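Side-chain contacts in NADP-dependent 2-hydroxyacid dehydrogenase (Rhizobium etli, PDB 4XCV), which probably catalyses the NADPH-dependent interconversion of 2-oxoacids and 2-hydroxyacids, and binds NADPH between its two domains: residues V143-L148 and A157-M162; L151-V156 and K174-V179. All blocks are in the same frame, centred on the assembly; numbering follows the deposited sequence. Where two conformers were deposited one is given.

Contact 1 (V143-L148 and A157-M162); sequences VGVMGL and AKLKVM. With NDP (NADPH dihydro-nicotinamide-adenine-dinucleotide phosphate), chain B.
Val143 and Val145 of strand 142-146 meet Leu159 of helix 150-162 in a small, wholly apolar contact, buried where the helix lies over one face of the coenzyme-binding domain's parallel sheet. A single methyl does the touching from the helix side: CD1 of Leu159 comes within 3.8 Å of Val143 CG1 and 4.2 Å of Val145 CG2. The two valines receive it differently. Val143 lies across the leucine, the two side chains meeting at about a right angle, whereas Val145 and Leu159 reach toward each other tip to tip. Val143 has CG1 anti to its backbone nitrogen (chi1 -175°), which brings that methyl to Leu159, while in Val145 the methyl used is CG2, the one beside the backbone nitrogen. Side chains alternate along a strand, so Val143 and Val145 face the helix together, and beta-branched valine suits the extended backbone; the longer, flexible leucine spans the distance from the helix, the CA atoms of Val143 and Leu159 being 8.1 Å apart. The strand and helix are the first two elements of the beta-alpha-beta unit completed by strand 165-169, the opening of a Rossmann-type fold. Val166 of that third strand touches both Val145 and Leu159, and Val108 and Cys111 of helix 100-116 cover Leu159 further. Beyond the strand the chain turns toward NADPH at Gly147, a glycine of the GxGxxG pattern. Its phi of 106° would press a side chain against the preceding carbonyl oxygen, and its CA passes 3.7 Å from O4B of the coenzyme. The next residue, Leu148, donates its backbone N-H to the ribose oxygen O3B of NADPH, at 2.8 Å and a moderately bent 150°.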
loop_
_atom_site.group_PDB
_atom_site.type_symbol
_atom_site.label_atom_id
_atom_site.label_comp_id
_atom_site.label_asym_id
_atom_site.label_seq_id
_atom_site.Cartn_x
_atom_site.Cartn_y
_atom_site.Cartn_z
ATOM N N VAL A 143 -9.834 5.862 8.403
ATOM C CA VAL A 143 -8.692 6.778 8.298
ATOM C C VAL A 143 -9.210 8.213 8.297
ATOM O O VAL A 143 -10.075 8.580 7.480
ATOM C CB VAL A 143 -7.858 6.518 7.026
ATOM C CG1 VAL A 143 -6.643 7.422 7.048
ATOM C CG2 VAL A 143 -7.439 5.058 6.929
ATOM N N GLY A 144 -8.731 9.003 9.270
ATOM C CA GLY A 144 -9.053 10.414 9.378
ATOM C C GLY A 144 -7.907 11.247 8.865
ATOM O O GLY A 144 -6.833 11.261 9.480
ATOM N N VAL A 145 -8.120 11.920 7.725
ATOM C CA VAL A 145 -7.078 12.732 7.105
ATOM C C VAL A 145 -7.219 14.178 7.578
ATOM O O VAL A 145 -8.254 14.809 7.377
ATOM C CB VAL A 145 -7.133 12.615 5.580
ATOM C CG1 VAL A 145 -6.024 13.427 4.959
ATOM C CG2 VAL A 145 -7.012 11.144 5.174
ATOM N N MET A 146 -6.158 14.700 8.167
ATOM C CA MET A 146 -6.102 16.075 8.671
ATOM C C MET A 146 -5.300 16.877 7.677
ATOM O O MET A 146 -4.082 16.713 7.518
ATOM C CB MET A 146 -5.502 16.157 10.071
ATOM C CG MET A 146 -6.320 15.334 11.052
ATOM S SD MET A 146 -5.773 15.421 12.786
ATOM C CE MET A 146 -6.578 16.848 13.349
ATOM N N GLY A 147 -6.028 17.765 6.990
ATOM C CA GLY A 147 -5.453 18.507 5.866
ATOM C C GLY A 147 -6.028 17.913 4.597
ATOM O O GLY A 147 -5.813 16.729 4.295
ATOM N N LEU A 148 -6.790 18.719 3.871
ATOM C CA LEU A 148 -7.473 18.297 2.666
ATOM C C LEU A 148 -7.071 19.226 1.547
ATOM O O LEU A 148 -7.928 19.729 0.786
ATOM C CB LEU A 148 -8.983 18.287 2.888
ATOM C CG LEU A 148 -9.459 17.274 3.904
ATOM C CD1 LEU A 148 -10.948 17.411 4.059
ATOM C CD2 LEU A 148 -9.053 15.826 3.562
ATOM N N ALA A 157 -8.562 10.036 -1.864
ATOM C CA ALA A 157 -9.072 9.337 -3.029
ATOM C C ALA A 157 -8.499 7.924 -3.103
ATOM O O ALA A 157 -9.236 6.937 -3.380
ATOM C CB ALA A 157 -8.800 10.107 -4.297
ATOM N N LYS A 158 -7.199 7.797 -2.863
ATOM C CA LYS A 158 -6.528 6.502 -3.027
ATOM C C LYS A 158 -6.804 5.554 -1.870
ATOM O O LYS A 158 -7.013 4.344 -2.096
ATOM C CB LYS A 158 -5.064 6.712 -3.308
ATOM C CG LYS A 158 -4.914 7.283 -4.726
ATOM C CD LYS A 158 -3.584 7.887 -4.950
ATOM C CE LYS A 158 -3.453 8.267 -6.392
ATOM N NZ LYS A 158 -2.210 9.027 -6.590
ATOM N N LEU A 159 -6.895 6.111 -0.655
ATOM C CA LEU A 159 -7.312 5.292 0.482
ATOM C C LEU A 159 -8.715 4.721 0.276
ATOM O O LEU A 159 -8.972 3.586 0.652
ATOM C CB LEU A 159 -7.265 6.135 1.768
ATOM C CG LEU A 159 -5.867 6.458 2.276
ATOM C CD1 LEU A 159 -5.952 7.592 3.288
ATOM C CD2 LEU A 159 -5.216 5.246 2.924
ATOM N N LYS A 160 -9.600 5.525 -0.277
ATOM C CA LYS A 160 -10.972 5.065 -0.547
ATOM C C LYS A 160 -10.977 3.933 -1.530
ATOM O O LYS A 160 -11.674 2.942 -1.332
ATOM C CB LYS A 160 -11.824 6.226 -1.061
ATOM C CG LYS A 160 -12.336 7.120 0.029
ATOM C CD LYS A 160 -13.433 6.477 0.847
ATOM C CE LYS A 160 -14.778 6.536 0.098
ATOM N NZ LYS A 160 -15.718 5.526 0.664
ATOM N N VAL A 161 -10.182 4.039 -2.580
ATOM C CA VAL A 161 -10.144 2.961 -3.583
ATOM C C VAL A 161 -9.615 1.662 -2.943
ATOM O O VAL A 161 -10.102 0.574 -3.237
ATOM C CB VAL A 161 -9.254 3.358 -4.759
ATOM C CG1 VAL A 161 -8.896 2.146 -5.583
ATOM C CG2 VAL A 161 -9.957 4.419 -5.621
ATOM N N MET A 162 -8.635 1.763 -2.038
ATOM C CA MET A 162 -8.160 0.575 -1.373
ATOM C C MET A 162 -9.178 -0.051 -0.436
ATOM O O MET A 162 -8.992 -1.195 -0.048
ATOM C CB MET A 162 -6.849 0.895 -0.616
ATOM C CG MET A 162 -5.651 1.156 -1.521
ATOM S SD MET A 162 -5.379 -0.101 -2.795
ATOM C CE MET A 162 -5.169 -1.561 -1.775
HETATM P PA NDP B . -2.295 22.780 1.187
HETATM O O1A NDP B . -2.775 22.457 -0.194
HETATM O O2A NDP B . -1.975 24.208 1.576
HETATM O O5B NDP B . -3.384 22.188 2.199
HETATM C C5B NDP B . -3.266 22.476 3.596
HETATM C C4B NDP B . -4.464 21.861 4.279
HETATM O O4B NDP B . -4.295 22.025 5.684
HETATM C C3B NDP B . -5.757 22.533 3.881
HETATM O O3B NDP B . -6.819 21.561 3.797
HETATM C C2B NDP B . -5.967 23.463 5.046
HETATM O O2B NDP B . -7.352 23.818 5.312
HETATM C C1B NDP B . -5.450 22.611 6.203
HETATM N N9A NDP B . -5.129 23.393 7.399
HETATM C C8A NDP B . -4.205 24.372 7.461
HETATM N N7A NDP B . -4.252 24.949 8.702
HETATM C C5A NDP B . -5.261 24.323 9.379
HETATM C C6A NDP B . -5.835 24.507 10.637
HETATM N N6A NDP B . -5.350 25.403 11.498
HETATM N N1A NDP B . -6.860 23.719 10.981
HETATM C C2A NDP B . -7.335 22.786 10.128
HETATM N N3A NDP B . -6.846 22.558 8.898
HETATM C C4A NDP B . -5.802 23.350 8.570
HETATM O O3 NDP B . -0.984 21.915 1.534
HETATM P PN NDP B . -0.477 20.529 0.896
HETATM O O1N NDP B . -1.608 19.561 0.995
HETATM O O2N NDP B . 0.085 20.735 -0.429
HETATM O O5D NDP B . 0.715 20.178 1.868
HETATM C C5D NDP B . 0.499 20.061 3.281
HETATM C C4D NDP B . 1.877 20.137 3.952
HETATM O O4D NDP B . 2.615 18.953 3.689
HETATM C C3D NDP B . 2.781 21.233 3.457
HETATM O O3D NDP B . 2.491 22.486 4.101
HETATM C C2D NDP B . 4.177 20.724 3.775
HETATM O O2D NDP B . 4.604 21.255 5.052
HETATM C C1D NDP B . 3.997 19.242 3.939
HETATM N N1N NDP B . 4.767 18.398 3.020
HETATM C C2N NDP B . 5.557 17.387 3.502
HETATM C C3N NDP B . 6.354 16.660 2.685
HETATM C C7N NDP B . 7.161 15.565 3.157
HETATM O O7N NDP B . 8.113 15.211 2.422
HETATM N N7N NDP B . 6.930 14.917 4.285
HETATM C C4N NDP B . 6.328 16.897 1.226
HETATM C C5N NDP B . 5.427 17.965 0.832
HETATM C C6N NDP B . 4.713 18.697 1.658
HETATM P P2B NDP B . -8.220 24.570 4.168
HETATM O O1X NDP B . -9.469 25.005 4.862
HETATM O O2X NDP B . -7.356 25.723 3.687
HETATM O O3X NDP B . -8.414 23.603 3.072
#

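Contact 2 (L151-V156 and K174-V179); sequences LGQDAV and KTIEGV. With NDP (NADPH dihydro-nicotinamide-adenine-dinucleotide phosphate), chain B.
Val156, on helix 150-162, packs against the loop before strand 180-182: its CG1 meets Val179 CG2 tip to tip at 3.7 Å and lies 4.4 Å from Ile176 CG2. Ile176 and Val179 begin and end a type II turn, in which Gly178 takes the positive phi a glycine accepts readily. Nearer the coenzyme, Leu151 can be followed outward from its backbone. CB lies 3.5 Å from O1N of NADPH; CG sits by O1N and O2N of the same phosphate; CD1, at the tip, is 3.6 Å from the nicotinamide carbon C6N and equally near O5D. Leu151 N also donates a nearly straight bond to O1N, 3.0 Å at 165°, at the amino-terminal end of the helix after the Rossmann-type glycine-rich turn. Shortening this side chain to an alanine would remove CG and both methyls, and is likely to leave C6N and O5D without the apolar group packed on them. Lys174 reaches the adenosine half of the coenzyme, its chain bent at chi2 (-68°) and chi4, and NZ bonds to O3X of the 2'-phosphate at 2.8 Å and weakly to O1X; the lysine's positive charge probably suits this phosphate, a group that NADH lacks.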
loop_
_atom_site.group_PDB
_atom_site.type_symbol
_atom_site.label_atom_id
_atom_site.label_comp_id
_atom_site.label_asym_id
_atom_site.label_seq_id
_atom_site.Cartn_x
_atom_site.Cartn_y
_atom_site.Cartn_z
ATOM N N LEU A 151 -2.196 17.506 -1.052
ATOM C CA LEU A 151 -1.784 16.185 -0.628
ATOM C C LEU A 151 -2.945 15.414 -0.011
ATOM O O LEU A 151 -3.182 14.272 -0.379
ATOM C CB LEU A 151 -0.598 16.276 0.336
ATOM C CG LEU A 151 0.631 16.904 -0.233
ATOM C CD1 LEU A 151 1.744 16.936 0.818
ATOM C CD2 LEU A 151 1.110 16.250 -1.529
ATOM N N GLY A 152 -3.714 16.024 0.875
ATOM C CA GLY A 152 -4.756 15.275 1.536
ATOM C C GLY A 152 -5.833 14.818 0.603
ATOM O O GLY A 152 -6.359 13.722 0.787
ATOM N N GLN A 153 -6.206 15.610 -0.382
ATOM C CA GLN A 153 -7.266 15.144 -1.267
ATOM C C GLN A 153 -6.846 13.988 -2.147
ATOM O O GLN A 153 -7.672 13.147 -2.495
ATOM C CB GLN A 153 -7.839 16.287 -2.077
ATOM C CG GLN A 153 -8.607 17.273 -1.222
ATOM C CD GLN A 153 -9.153 18.419 -2.047
ATOM O OE1 GLN A 153 -8.940 19.611 -1.739
ATOM N NE2 GLN A 153 -9.882 18.074 -3.068
ATOM N N ASP A 154 -5.567 13.918 -2.529
ATOM C CA ASP A 154 -5.103 12.763 -3.257
ATOM C C ASP A 154 -5.043 11.511 -2.404
ATOM O O ASP A 154 -5.421 10.425 -2.845
ATOM C CB ASP A 154 -3.749 13.058 -3.902
ATOM C CG ASP A 154 -3.428 12.088 -5.014
ATOM O OD1 ASP A 154 -4.131 12.162 -6.064
ATOM O OD2 ASP A 154 -2.519 11.260 -4.949
ATOM N N ALA A 155 -4.575 11.654 -1.166
ATOM C CA ALA A 155 -4.533 10.528 -0.236
ATOM C C ALA A 155 -5.901 9.992 0.022
ATOM O O ALA A 155 -6.114 8.766 0.048
ATOM C CB ALA A 155 -3.819 10.950 1.046
ATOM N N VAL A 156 -6.864 10.871 0.288
ATOM C CA VAL A 156 -8.244 10.422 0.516
ATOM C C VAL A 156 -8.733 9.566 -0.634
ATOM O O VAL A 156 -9.318 8.506 -0.405
ATOM C CB VAL A 156 -9.174 11.626 0.737
ATOM C CG1 VAL A 156 -10.667 11.257 0.554
ATOM C CG2 VAL A 156 -8.936 12.283 2.089
ATOM N N LYS A 174 -14.553 20.805 3.509
ATOM C CA LYS A 174 -14.600 20.482 2.063
ATOM C C LYS A 174 -15.840 19.695 1.717
ATOM O O LYS A 174 -16.508 19.063 2.577
ATOM C CB LYS A 174 -13.410 19.634 1.681
ATOM C CG LYS A 174 -12.142 20.304 1.959
ATOM C CD LYS A 174 -11.908 21.504 1.067
ATOM C CE LYS A 174 -10.693 22.274 1.534
ATOM N NZ LYS A 174 -11.121 23.333 2.518
ATOM N N THR A 175 -16.209 19.686 0.453
ATOM C CA THR A 175 -17.191 18.742 0.015
ATOM C C THR A 175 -16.457 17.698 -0.849
ATOM O O THR A 175 -15.844 18.031 -1.854
ATOM C CB THR A 175 -18.341 19.444 -0.742
ATOM O OG1 THR A 175 -18.962 20.400 0.131
ATOM C CG2 THR A 175 -19.381 18.465 -1.167
ATOM N N ILE A 176 -16.505 16.448 -0.417
ATOM C CA ILE A 176 -15.826 15.332 -1.131
ATOM C C ILE A 176 -16.846 14.201 -1.147
ATOM O O ILE A 176 -17.229 13.693 -0.102
ATOM C CB ILE A 176 -14.529 14.855 -0.407
ATOM C CG1 ILE A 176 -13.495 15.987 -0.283
ATOM C CG2 ILE A 176 -13.954 13.625 -1.142
ATOM C CD1 ILE A 176 -12.263 15.647 0.502
ATOM N N GLU A 177 -17.272 13.747 -2.335
ATOM C CA GLU A 177 -18.259 12.654 -2.383
ATOM C C GLU A 177 -17.818 11.385 -1.715
ATOM O O GLU A 177 -16.706 10.921 -1.928
ATOM C CB GLU A 177 -18.647 12.365 -3.844
ATOM C CG GLU A 177 -19.843 11.405 -3.988
ATOM C CD GLU A 177 -21.208 12.090 -3.894
ATOM O OE1 GLU A 177 -21.360 13.103 -3.166
ATOM O OE2 GLU A 177 -22.155 11.607 -4.568
ATOM N N GLY A 178 -18.673 10.802 -0.876
ATOM C CA GLY A 178 -18.344 9.567 -0.174
ATOM C C GLY A 178 -17.482 9.651 1.050
ATOM O O GLY A 178 -17.087 8.626 1.610
ATOM N N VAL A 179 -17.142 10.886 1.450
ATOM C CA VAL A 179 -16.236 11.121 2.529
ATOM C C VAL A 179 -16.856 12.161 3.433
ATOM O O VAL A 179 -17.111 13.283 3.009
ATOM C CB VAL A 179 -14.881 11.635 1.985
ATOM C CG1 VAL A 179 -13.936 11.976 3.096
ATOM C CG2 VAL A 179 -14.254 10.590 1.058
HETATM P PA NDP B . -2.295 22.780 1.187
HETATM O O1A NDP B . -2.775 22.457 -0.194
HETATM O O2A NDP B . -1.975 24.208 1.576
HETATM O O5B NDP B . -3.384 22.188 2.199
HETATM C C5B NDP B . -3.266 22.476 3.596
HETATM C C4B NDP B . -4.464 21.861 4.279
HETATM O O4B NDP B . -4.295 22.025 5.684
HETATM C C3B NDP B . -5.757 22.533 3.881
HETATM O O3B NDP B . -6.819 21.561 3.797
HETATM C C2B NDP B . -5.967 23.463 5.046
HETATM O O2B NDP B . -7.352 23.818 5.312
HETATM C C1B NDP B . -5.450 22.611 6.203
HETATM N N9A NDP B . -5.129 23.393 7.399
HETATM C C8A NDP B . -4.205 24.372 7.461
HETATM N N7A NDP B . -4.252 24.949 8.702
HETATM C C5A NDP B . -5.261 24.323 9.379
HETATM C C6A NDP B . -5.835 24.507 10.637
HETATM N N6A NDP B . -5.350 25.403 11.498
HETATM N N1A NDP B . -6.860 23.719 10.981
HETATM C C2A NDP B . -7.335 22.786 10.128
HETATM N N3A NDP B . -6.846 22.558 8.898
HETATM C C4A NDP B . -5.802 23.350 8.570
HETATM O O3 NDP B . -0.984 21.915 1.534
HETATM P PN NDP B . -0.477 20.529 0.896
HETATM O O1N NDP B . -1.608 19.561 0.995
HETATM O O2N NDP B . 0.085 20.735 -0.429
HETATM O O5D NDP B . 0.715 20.178 1.868
HETATM C C5D NDP B . 0.499 20.061 3.281
HETATM C C4D NDP B . 1.877 20.137 3.952
HETATM O O4D NDP B . 2.615 18.953 3.689
HETATM C C3D NDP B . 2.781 21.233 3.457
HETATM O O3D NDP B . 2.491 22.486 4.101
HETATM C C2D NDP B . 4.177 20.724 3.775
HETATM O O2D NDP B . 4.604 21.255 5.052
HETATM C C1D NDP B . 3.997 19.242 3.939
HETATM N N1N NDP B . 4.767 18.398 3.020
HETATM C C2N NDP B . 5.557 17.387 3.502
HETATM C C3N NDP B . 6.354 16.660 2.685
HETATM C C7N NDP B . 7.161 15.565 3.157
HETATM O O7N NDP B . 8.113 15.211 2.422
HETATM N N7N NDP B . 6.930 14.917 4.285
HETATM C C4N NDP B . 6.328 16.897 1.226
HETATM C C5N NDP B . 5.427 17.965 0.832
HETATM C C6N NDP B . 4.713 18.697 1.658
HETATM P P2B NDP B . -8.220 24.570 4.168
HETATM O O1X NDP B . -9.469 25.005 4.862
HETATM O O2X NDP B . -7.356 25.723 3.687
HETATM O O3X NDP B . -8.414 23.603 3.072
#

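Overall arrangement
Both contacts draw on helix 150-162, contact 1 on its later part and contact 2 on its earlier turns, and their centres lie about 6 Å apart. Contact 1 is the core one, with every touching residue buried between helix and sheet; contact 2 is only partly buried, running from covered valines to Gln153 at the surface. Val145 CG2 and Val156 CG2, 3.8 Å apart, join the two apolar patches. Leu148 of contact 1 also packs on Lys174 of contact 2. Their chemistry at NADPH differs accordingly: the 143-148 segment offers a backbone amide to a ribose, whereas contact 2 addresses phosphates, with a backbone amide on the diphosphate and a lysine on the 2'-phosphate.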